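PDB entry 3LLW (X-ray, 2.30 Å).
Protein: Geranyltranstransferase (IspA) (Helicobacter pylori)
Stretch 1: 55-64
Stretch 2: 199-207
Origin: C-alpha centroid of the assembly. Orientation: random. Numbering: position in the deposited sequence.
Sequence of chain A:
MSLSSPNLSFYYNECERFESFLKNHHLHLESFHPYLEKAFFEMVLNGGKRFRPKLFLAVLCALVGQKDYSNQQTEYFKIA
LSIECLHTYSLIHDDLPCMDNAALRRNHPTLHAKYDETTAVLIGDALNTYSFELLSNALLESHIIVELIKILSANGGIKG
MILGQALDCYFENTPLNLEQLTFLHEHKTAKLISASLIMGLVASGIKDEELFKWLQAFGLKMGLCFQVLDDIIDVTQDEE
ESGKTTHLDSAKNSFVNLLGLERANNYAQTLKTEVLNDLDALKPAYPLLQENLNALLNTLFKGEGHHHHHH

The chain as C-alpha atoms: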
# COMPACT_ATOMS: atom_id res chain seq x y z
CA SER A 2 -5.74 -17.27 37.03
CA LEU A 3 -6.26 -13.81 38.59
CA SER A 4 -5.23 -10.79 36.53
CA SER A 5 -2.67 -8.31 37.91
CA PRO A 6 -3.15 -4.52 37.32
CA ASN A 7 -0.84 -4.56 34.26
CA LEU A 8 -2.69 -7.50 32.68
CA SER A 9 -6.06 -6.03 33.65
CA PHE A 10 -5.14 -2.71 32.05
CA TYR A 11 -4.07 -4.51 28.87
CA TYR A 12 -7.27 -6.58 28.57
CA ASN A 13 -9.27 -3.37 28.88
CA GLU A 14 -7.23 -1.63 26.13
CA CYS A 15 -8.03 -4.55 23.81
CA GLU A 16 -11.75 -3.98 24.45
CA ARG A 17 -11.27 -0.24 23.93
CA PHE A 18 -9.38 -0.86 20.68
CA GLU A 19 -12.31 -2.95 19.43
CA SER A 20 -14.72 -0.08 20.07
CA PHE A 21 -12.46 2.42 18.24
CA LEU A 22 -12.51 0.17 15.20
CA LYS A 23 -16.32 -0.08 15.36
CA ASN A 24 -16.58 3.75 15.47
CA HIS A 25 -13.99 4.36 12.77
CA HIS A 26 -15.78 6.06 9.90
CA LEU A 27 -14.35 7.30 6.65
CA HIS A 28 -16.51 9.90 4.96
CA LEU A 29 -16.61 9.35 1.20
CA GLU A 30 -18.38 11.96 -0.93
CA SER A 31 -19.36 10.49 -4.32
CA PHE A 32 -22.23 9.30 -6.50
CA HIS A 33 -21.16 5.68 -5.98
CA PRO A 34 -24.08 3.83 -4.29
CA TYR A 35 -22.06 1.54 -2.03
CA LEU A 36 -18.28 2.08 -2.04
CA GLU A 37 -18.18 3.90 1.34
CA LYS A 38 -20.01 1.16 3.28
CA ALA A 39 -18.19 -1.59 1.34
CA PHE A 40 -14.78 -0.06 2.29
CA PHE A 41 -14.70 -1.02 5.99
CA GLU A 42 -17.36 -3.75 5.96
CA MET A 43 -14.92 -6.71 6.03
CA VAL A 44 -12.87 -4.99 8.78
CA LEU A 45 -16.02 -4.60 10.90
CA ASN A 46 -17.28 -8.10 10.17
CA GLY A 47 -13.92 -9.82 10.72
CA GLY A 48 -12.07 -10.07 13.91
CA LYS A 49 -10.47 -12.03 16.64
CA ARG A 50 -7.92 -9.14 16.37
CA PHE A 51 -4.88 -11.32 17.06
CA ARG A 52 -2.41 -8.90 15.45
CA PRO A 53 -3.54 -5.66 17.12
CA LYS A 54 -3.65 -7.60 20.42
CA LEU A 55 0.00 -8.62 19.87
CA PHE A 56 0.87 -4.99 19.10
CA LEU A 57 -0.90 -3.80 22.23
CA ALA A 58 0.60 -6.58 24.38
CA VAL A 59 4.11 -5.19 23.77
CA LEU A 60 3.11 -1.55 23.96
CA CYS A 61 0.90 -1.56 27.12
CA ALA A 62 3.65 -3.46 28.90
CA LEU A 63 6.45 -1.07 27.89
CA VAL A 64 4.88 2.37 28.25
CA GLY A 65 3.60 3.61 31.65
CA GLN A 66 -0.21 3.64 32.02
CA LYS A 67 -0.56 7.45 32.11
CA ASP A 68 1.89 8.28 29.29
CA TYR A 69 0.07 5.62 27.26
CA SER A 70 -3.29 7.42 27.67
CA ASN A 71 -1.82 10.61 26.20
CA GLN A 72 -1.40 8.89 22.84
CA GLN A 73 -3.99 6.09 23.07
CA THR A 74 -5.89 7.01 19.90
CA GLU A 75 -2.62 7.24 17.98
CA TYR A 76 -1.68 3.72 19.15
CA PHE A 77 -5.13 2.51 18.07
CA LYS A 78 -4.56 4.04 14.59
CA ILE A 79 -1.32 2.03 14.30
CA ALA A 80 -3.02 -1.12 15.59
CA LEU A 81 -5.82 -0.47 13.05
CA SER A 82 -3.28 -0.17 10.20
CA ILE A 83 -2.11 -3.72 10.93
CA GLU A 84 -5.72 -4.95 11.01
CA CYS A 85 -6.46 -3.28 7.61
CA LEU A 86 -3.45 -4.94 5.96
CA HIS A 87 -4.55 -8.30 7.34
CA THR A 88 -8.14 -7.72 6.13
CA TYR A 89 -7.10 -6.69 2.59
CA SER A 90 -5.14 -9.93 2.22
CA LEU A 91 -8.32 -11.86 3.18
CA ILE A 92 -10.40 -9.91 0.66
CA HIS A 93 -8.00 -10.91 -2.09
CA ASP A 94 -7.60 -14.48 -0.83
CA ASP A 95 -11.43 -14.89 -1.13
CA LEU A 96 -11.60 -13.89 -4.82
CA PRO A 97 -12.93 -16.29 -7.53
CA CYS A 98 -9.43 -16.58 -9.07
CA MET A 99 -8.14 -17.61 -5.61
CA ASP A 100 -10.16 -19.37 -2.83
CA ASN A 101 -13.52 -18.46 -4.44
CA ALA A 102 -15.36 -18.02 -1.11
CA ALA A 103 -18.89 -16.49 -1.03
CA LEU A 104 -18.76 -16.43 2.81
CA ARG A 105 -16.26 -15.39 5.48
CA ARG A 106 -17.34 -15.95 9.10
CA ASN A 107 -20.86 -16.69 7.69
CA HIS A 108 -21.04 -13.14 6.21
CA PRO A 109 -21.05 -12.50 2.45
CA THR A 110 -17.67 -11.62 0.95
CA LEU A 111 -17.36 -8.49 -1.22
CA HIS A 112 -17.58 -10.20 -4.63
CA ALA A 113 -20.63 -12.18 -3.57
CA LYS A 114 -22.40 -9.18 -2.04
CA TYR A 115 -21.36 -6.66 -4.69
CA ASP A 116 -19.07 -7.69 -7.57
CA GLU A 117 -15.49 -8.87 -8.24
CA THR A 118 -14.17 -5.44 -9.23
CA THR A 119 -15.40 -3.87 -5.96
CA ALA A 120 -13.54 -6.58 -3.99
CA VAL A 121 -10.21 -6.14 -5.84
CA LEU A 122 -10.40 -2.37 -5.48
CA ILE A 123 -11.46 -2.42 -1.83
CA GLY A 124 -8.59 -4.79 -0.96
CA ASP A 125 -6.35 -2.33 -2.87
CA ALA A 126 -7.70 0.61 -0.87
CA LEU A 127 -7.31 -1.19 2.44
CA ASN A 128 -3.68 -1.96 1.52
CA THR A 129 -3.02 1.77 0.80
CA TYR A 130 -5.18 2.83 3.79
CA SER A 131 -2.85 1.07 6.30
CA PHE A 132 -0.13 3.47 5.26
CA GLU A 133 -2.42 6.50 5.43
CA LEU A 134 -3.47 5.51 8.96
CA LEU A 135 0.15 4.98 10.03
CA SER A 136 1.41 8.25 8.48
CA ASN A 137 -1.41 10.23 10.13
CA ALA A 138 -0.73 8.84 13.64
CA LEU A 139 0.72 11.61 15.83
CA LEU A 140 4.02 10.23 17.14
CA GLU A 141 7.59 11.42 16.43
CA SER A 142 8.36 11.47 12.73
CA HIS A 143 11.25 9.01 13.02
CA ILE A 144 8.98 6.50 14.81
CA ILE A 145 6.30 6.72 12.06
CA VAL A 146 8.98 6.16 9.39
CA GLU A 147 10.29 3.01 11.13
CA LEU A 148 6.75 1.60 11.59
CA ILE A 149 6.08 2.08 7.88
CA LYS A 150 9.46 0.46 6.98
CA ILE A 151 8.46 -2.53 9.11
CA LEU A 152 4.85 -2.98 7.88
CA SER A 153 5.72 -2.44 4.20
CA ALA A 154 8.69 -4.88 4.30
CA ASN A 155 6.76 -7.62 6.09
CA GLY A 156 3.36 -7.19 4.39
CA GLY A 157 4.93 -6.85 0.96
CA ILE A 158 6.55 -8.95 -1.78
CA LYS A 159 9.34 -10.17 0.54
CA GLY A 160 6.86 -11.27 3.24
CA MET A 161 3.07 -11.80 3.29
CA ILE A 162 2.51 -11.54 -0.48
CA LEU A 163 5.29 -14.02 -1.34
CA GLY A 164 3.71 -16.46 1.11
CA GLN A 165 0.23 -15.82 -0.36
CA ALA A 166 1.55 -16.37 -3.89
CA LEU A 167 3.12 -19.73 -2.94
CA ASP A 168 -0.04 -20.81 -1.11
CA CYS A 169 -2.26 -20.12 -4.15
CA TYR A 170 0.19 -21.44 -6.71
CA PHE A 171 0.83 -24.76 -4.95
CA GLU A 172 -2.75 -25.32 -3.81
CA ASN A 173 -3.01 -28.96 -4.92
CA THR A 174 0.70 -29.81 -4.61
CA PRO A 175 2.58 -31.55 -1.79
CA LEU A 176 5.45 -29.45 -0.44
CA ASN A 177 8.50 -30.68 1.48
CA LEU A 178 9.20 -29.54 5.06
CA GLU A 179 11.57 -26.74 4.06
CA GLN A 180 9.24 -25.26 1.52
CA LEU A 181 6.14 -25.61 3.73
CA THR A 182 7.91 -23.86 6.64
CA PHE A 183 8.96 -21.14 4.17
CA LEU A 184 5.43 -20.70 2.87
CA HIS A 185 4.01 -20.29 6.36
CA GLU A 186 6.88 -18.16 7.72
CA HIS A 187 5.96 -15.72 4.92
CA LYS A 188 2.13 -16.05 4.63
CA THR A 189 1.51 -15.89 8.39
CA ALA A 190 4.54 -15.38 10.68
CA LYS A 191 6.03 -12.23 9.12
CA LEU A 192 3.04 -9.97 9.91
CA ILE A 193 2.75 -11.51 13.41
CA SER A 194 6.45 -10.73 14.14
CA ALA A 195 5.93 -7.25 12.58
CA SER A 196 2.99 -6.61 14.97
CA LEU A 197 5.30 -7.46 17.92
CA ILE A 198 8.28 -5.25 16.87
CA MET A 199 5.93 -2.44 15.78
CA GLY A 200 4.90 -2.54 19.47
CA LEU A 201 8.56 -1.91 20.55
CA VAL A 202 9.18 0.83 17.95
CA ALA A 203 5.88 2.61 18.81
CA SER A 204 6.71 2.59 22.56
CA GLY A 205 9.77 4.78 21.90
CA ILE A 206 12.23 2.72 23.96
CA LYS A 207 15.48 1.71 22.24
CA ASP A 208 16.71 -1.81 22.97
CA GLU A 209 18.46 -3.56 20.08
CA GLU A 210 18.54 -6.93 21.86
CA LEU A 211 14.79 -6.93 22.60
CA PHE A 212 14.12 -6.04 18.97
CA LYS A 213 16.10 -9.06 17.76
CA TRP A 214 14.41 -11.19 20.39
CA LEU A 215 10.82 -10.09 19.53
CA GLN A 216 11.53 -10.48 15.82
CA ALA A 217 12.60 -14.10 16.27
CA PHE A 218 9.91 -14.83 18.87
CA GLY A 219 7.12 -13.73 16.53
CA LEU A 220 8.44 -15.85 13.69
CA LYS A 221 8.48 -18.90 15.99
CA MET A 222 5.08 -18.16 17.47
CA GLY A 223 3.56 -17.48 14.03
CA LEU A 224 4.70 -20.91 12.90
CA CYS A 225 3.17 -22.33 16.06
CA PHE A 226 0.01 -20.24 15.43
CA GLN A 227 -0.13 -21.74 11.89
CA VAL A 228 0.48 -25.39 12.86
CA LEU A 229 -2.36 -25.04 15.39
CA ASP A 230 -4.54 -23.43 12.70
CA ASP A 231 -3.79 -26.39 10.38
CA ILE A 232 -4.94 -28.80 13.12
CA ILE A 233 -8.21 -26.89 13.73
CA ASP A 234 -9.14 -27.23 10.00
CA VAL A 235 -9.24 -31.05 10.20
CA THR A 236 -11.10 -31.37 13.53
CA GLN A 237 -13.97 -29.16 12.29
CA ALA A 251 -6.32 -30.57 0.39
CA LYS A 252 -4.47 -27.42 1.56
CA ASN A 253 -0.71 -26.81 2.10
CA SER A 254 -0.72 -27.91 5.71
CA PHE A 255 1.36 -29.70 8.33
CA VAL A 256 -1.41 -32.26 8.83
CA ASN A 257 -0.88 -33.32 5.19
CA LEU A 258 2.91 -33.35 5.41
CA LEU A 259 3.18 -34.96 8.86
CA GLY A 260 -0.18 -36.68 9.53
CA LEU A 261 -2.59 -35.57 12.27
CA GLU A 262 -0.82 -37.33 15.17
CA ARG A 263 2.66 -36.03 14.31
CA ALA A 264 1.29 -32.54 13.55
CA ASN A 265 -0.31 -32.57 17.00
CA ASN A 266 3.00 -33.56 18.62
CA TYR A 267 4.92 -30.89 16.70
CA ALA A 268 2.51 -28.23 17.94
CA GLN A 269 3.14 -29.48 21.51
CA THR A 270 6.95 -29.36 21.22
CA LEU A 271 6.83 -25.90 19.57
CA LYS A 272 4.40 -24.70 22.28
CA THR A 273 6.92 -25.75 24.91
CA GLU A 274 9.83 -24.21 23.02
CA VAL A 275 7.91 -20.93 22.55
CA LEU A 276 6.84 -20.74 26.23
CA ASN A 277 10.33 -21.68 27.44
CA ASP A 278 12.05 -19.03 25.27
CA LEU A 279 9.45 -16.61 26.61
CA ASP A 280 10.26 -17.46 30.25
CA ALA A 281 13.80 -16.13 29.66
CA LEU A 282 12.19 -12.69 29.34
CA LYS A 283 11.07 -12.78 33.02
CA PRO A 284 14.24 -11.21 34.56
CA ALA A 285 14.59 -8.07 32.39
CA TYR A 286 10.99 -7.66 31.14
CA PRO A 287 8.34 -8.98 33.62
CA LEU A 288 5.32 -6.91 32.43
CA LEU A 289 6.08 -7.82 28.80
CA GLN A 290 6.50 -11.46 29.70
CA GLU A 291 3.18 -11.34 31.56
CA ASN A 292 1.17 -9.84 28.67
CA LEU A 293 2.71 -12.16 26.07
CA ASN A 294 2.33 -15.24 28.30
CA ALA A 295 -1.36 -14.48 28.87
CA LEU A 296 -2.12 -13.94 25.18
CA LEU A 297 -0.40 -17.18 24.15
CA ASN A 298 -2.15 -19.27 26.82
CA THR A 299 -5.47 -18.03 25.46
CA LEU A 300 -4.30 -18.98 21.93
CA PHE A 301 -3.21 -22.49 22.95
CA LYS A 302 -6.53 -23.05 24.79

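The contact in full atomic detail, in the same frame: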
# COMPACT_ATOMS: atom_id res chain seq x y z
N LEU A 55 -1.45 -8.42 19.73
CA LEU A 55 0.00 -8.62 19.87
C LEU A 55 0.74 -7.30 19.96
O LEU A 55 1.66 -7.16 20.76
CB LEU A 55 0.56 -9.41 18.69
CG LEU A 55 0.27 -10.90 18.59
CD1 LEU A 55 0.48 -11.34 17.14
CD2 LEU A 55 1.18 -11.66 19.55
N PHE A 56 0.32 -6.34 19.12
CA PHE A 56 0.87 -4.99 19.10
C PHE A 56 0.70 -4.33 20.46
O PHE A 56 1.65 -3.79 21.05
CB PHE A 56 0.18 -4.15 18.01
CG PHE A 56 0.52 -2.67 18.06
CD1 PHE A 56 -0.42 -1.74 18.46
CD2 PHE A 56 1.81 -2.23 17.73
CE1 PHE A 56 -0.09 -0.38 18.52
CE2 PHE A 56 2.14 -0.87 17.78
CZ PHE A 56 1.20 0.05 18.19
N LEU A 57 -0.54 -4.39 20.94
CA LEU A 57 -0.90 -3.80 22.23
C LEU A 57 -0.31 -4.52 23.44
O LEU A 57 -0.05 -3.89 24.45
CB LEU A 57 -2.41 -3.67 22.36
CG LEU A 57 -3.07 -2.63 21.45
CD1 LEU A 57 -4.60 -2.84 21.43
CD2 LEU A 57 -2.71 -1.23 21.93
N ALA A 58 -0.06 -5.82 23.32
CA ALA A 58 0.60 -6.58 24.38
C ALA A 58 1.98 -6.02 24.69
O ALA A 58 2.32 -5.87 25.84
CB ALA A 58 0.70 -8.04 24.02
N VAL A 59 2.74 -5.70 23.64
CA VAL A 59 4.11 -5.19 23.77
C VAL A 59 4.08 -3.75 24.27
O VAL A 59 4.83 -3.37 25.16
CB VAL A 59 4.87 -5.26 22.42
CG1 VAL A 59 6.35 -4.92 22.60
CG2 VAL A 59 4.76 -6.63 21.83
N LEU A 60 3.19 -2.96 23.70
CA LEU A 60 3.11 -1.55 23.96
C LEU A 60 2.59 -1.18 25.36
O LEU A 60 3.24 -0.40 26.07
CB LEU A 60 2.27 -0.91 22.88
CG LEU A 60 2.03 0.58 22.93
CD1 LEU A 60 3.28 1.34 22.50
CD2 LEU A 60 0.91 0.81 21.99
N CYS A 61 1.46 -1.76 25.77
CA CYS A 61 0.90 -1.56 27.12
C CYS A 61 1.85 -1.95 28.23
O CYS A 61 1.86 -1.33 29.29
CB CYS A 61 -0.39 -2.36 27.31
SG CYS A 61 -1.76 -1.81 26.31
N ALA A 62 2.63 -3.00 27.98
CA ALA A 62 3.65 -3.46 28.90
C ALA A 62 4.82 -2.48 29.03
O ALA A 62 5.37 -2.30 30.12
CB ALA A 62 4.16 -4.79 28.46
N LEU A 63 5.19 -1.83 27.94
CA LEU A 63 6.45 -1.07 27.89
C LEU A 63 6.31 0.43 28.15
O LEU A 63 7.27 1.08 28.58
CB LEU A 63 7.20 -1.32 26.58
CG LEU A 63 7.84 -2.70 26.35
CD1 LEU A 63 8.31 -2.81 24.91
CD2 LEU A 63 8.98 -3.01 27.33
N VAL A 64 5.13 0.98 27.89
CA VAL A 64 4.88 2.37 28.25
C VAL A 64 4.06 2.42 29.55
O VAL A 64 3.21 1.55 29.77
CB VAL A 64 4.25 3.19 27.07
CG1 VAL A 64 2.90 2.64 26.64
CG2 VAL A 64 4.13 4.68 27.41
N MET A 199 6.60 -3.72 15.97
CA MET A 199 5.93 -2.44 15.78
C MET A 199 5.44 -1.94 17.14
O MET A 199 5.38 -0.73 17.36
CB MET A 199 4.78 -2.51 14.75
CG MET A 199 5.17 -2.47 13.24
SD MET A 199 3.77 -3.02 12.16
CE MET A 199 2.89 -1.47 12.13
N GLY A 200 5.12 -2.88 18.04
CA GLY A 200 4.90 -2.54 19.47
C GLY A 200 6.12 -1.92 20.17
O GLY A 200 5.97 -0.96 20.94
N LEU A 201 7.31 -2.46 19.92
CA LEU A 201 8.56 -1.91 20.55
C LEU A 201 8.87 -0.52 20.00
O LEU A 201 9.01 0.44 20.75
CB LEU A 201 9.76 -2.85 20.36
CG LEU A 201 11.13 -2.37 20.91
CD1 LEU A 201 11.06 -2.04 22.41
CD2 LEU A 201 12.21 -3.38 20.67
N VAL A 202 8.97 -0.42 18.68
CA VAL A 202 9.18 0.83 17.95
C VAL A 202 8.21 1.94 18.40
O VAL A 202 8.66 3.03 18.78
CB VAL A 202 9.12 0.57 16.41
CG1 VAL A 202 8.98 1.87 15.62
CG2 VAL A 202 10.36 -0.17 15.97
N ALA A 203 6.91 1.65 18.38
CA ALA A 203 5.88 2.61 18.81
C ALA A 203 5.99 3.07 20.27
O ALA A 203 5.59 4.19 20.59
CB ALA A 203 4.48 2.08 18.54
N SER A 204 6.53 2.22 21.15
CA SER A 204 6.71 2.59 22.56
C SER A 204 7.81 3.64 22.79
O SER A 204 7.83 4.30 23.83
CB SER A 204 6.99 1.36 23.43
OG SER A 204 8.31 0.89 23.24
N GLY A 205 8.71 3.79 21.82
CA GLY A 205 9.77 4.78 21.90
C GLY A 205 11.06 4.34 22.57
O GLY A 205 12.08 5.01 22.45
N ILE A 206 11.03 3.21 23.28
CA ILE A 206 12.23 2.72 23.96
C ILE A 206 13.18 2.08 22.94
O ILE A 206 12.73 1.48 21.95
CB ILE A 206 11.93 1.78 25.21
CG1 ILE A 206 12.33 0.32 24.97
CG2 ILE A 206 10.47 1.92 25.69
CD1 ILE A 206 12.58 -0.47 26.24
N LYS A 207 14.48 2.26 23.15
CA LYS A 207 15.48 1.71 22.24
C LYS A 207 16.27 0.60 22.92
O LYS A 207 17.08 0.85 23.82
CB LYS A 207 16.41 2.82 21.72
CG LYS A 207 15.65 4.04 21.20
CD LYS A 207 16.56 5.11 20.61
CE LYS A 207 15.80 6.43 20.47
NZ LYS A 207 16.45 7.38 19.53

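Two helices far apart in sequence, one running through 55-63 and the other entering the contact at M199, pack side by side with their axes approaching to 7.8 Å and their N-to-C directions inclined by 36°. No hydrogen bond crosses between them; the contact is made by apolar side chains packing against backbone and against one another. The helices come closest at F56 and G200, whose CA atoms lie 4.7 Å apart. This approach depends on the absence of a side chain at G200: a CB there would point toward the first helix and clash, falling 2.7 Å from CB of V59 and 3.0 Å from the carbonyl O of F56.

Around this glycine side chains of the first helix lie against the backbone of the second. The CA-to-CB bond of F56 points sideways, but its t chi1 (171°) brings the ring toward the second helix. The ring meets its neighbours edge-on: CE2 of F56 is 3.3 Å from O of M199 and 3.8 Å from CB of A203, while CD2 of F56 lies 3.4 Å from N of G200. The carbonyl of M199 is at the same time engaged within its own helix, accepting a hydrogen bond from N of A203 (3.0 Å).

V59 does point toward the other helix, and with chi1 at t (-171°) its CG1 sits 3.8 Å from N of L201, covering the backbone just after the glycine. One turn beyond F56, L60 repeats the sideways departure and the t chi1 (180°); with chi2 at p (75°), its CD1 reaches 3.6 Å from N of S204 and 4.2 Å from CB of A203. The methyl of A203 is thus touched by both F56 and L60.

L63 takes the m, t conformation and points toward the second helix, placing its CD1 3.8 Å from CD1 of L201. The latter side chain leaves its helix sideways in the t, p conformation. The same CD1 of L63 lies 4.1 Å from OG of S204. In the p rotamer (chi1 75°), OG of S204 donates a hydrogen bond to the carbonyl O of L201 (2.6 Å) within its own stretch, and no hydrogen bond joins it to the first helix.

Beyond S204 the chain turns through G205, whose positive phi (89°) would jam a CB against the preceding carbonyl. I206 then points back toward the first stretch, its CG2 4.4 Å from O of L63, with chi1 at 111°, between the usual wells.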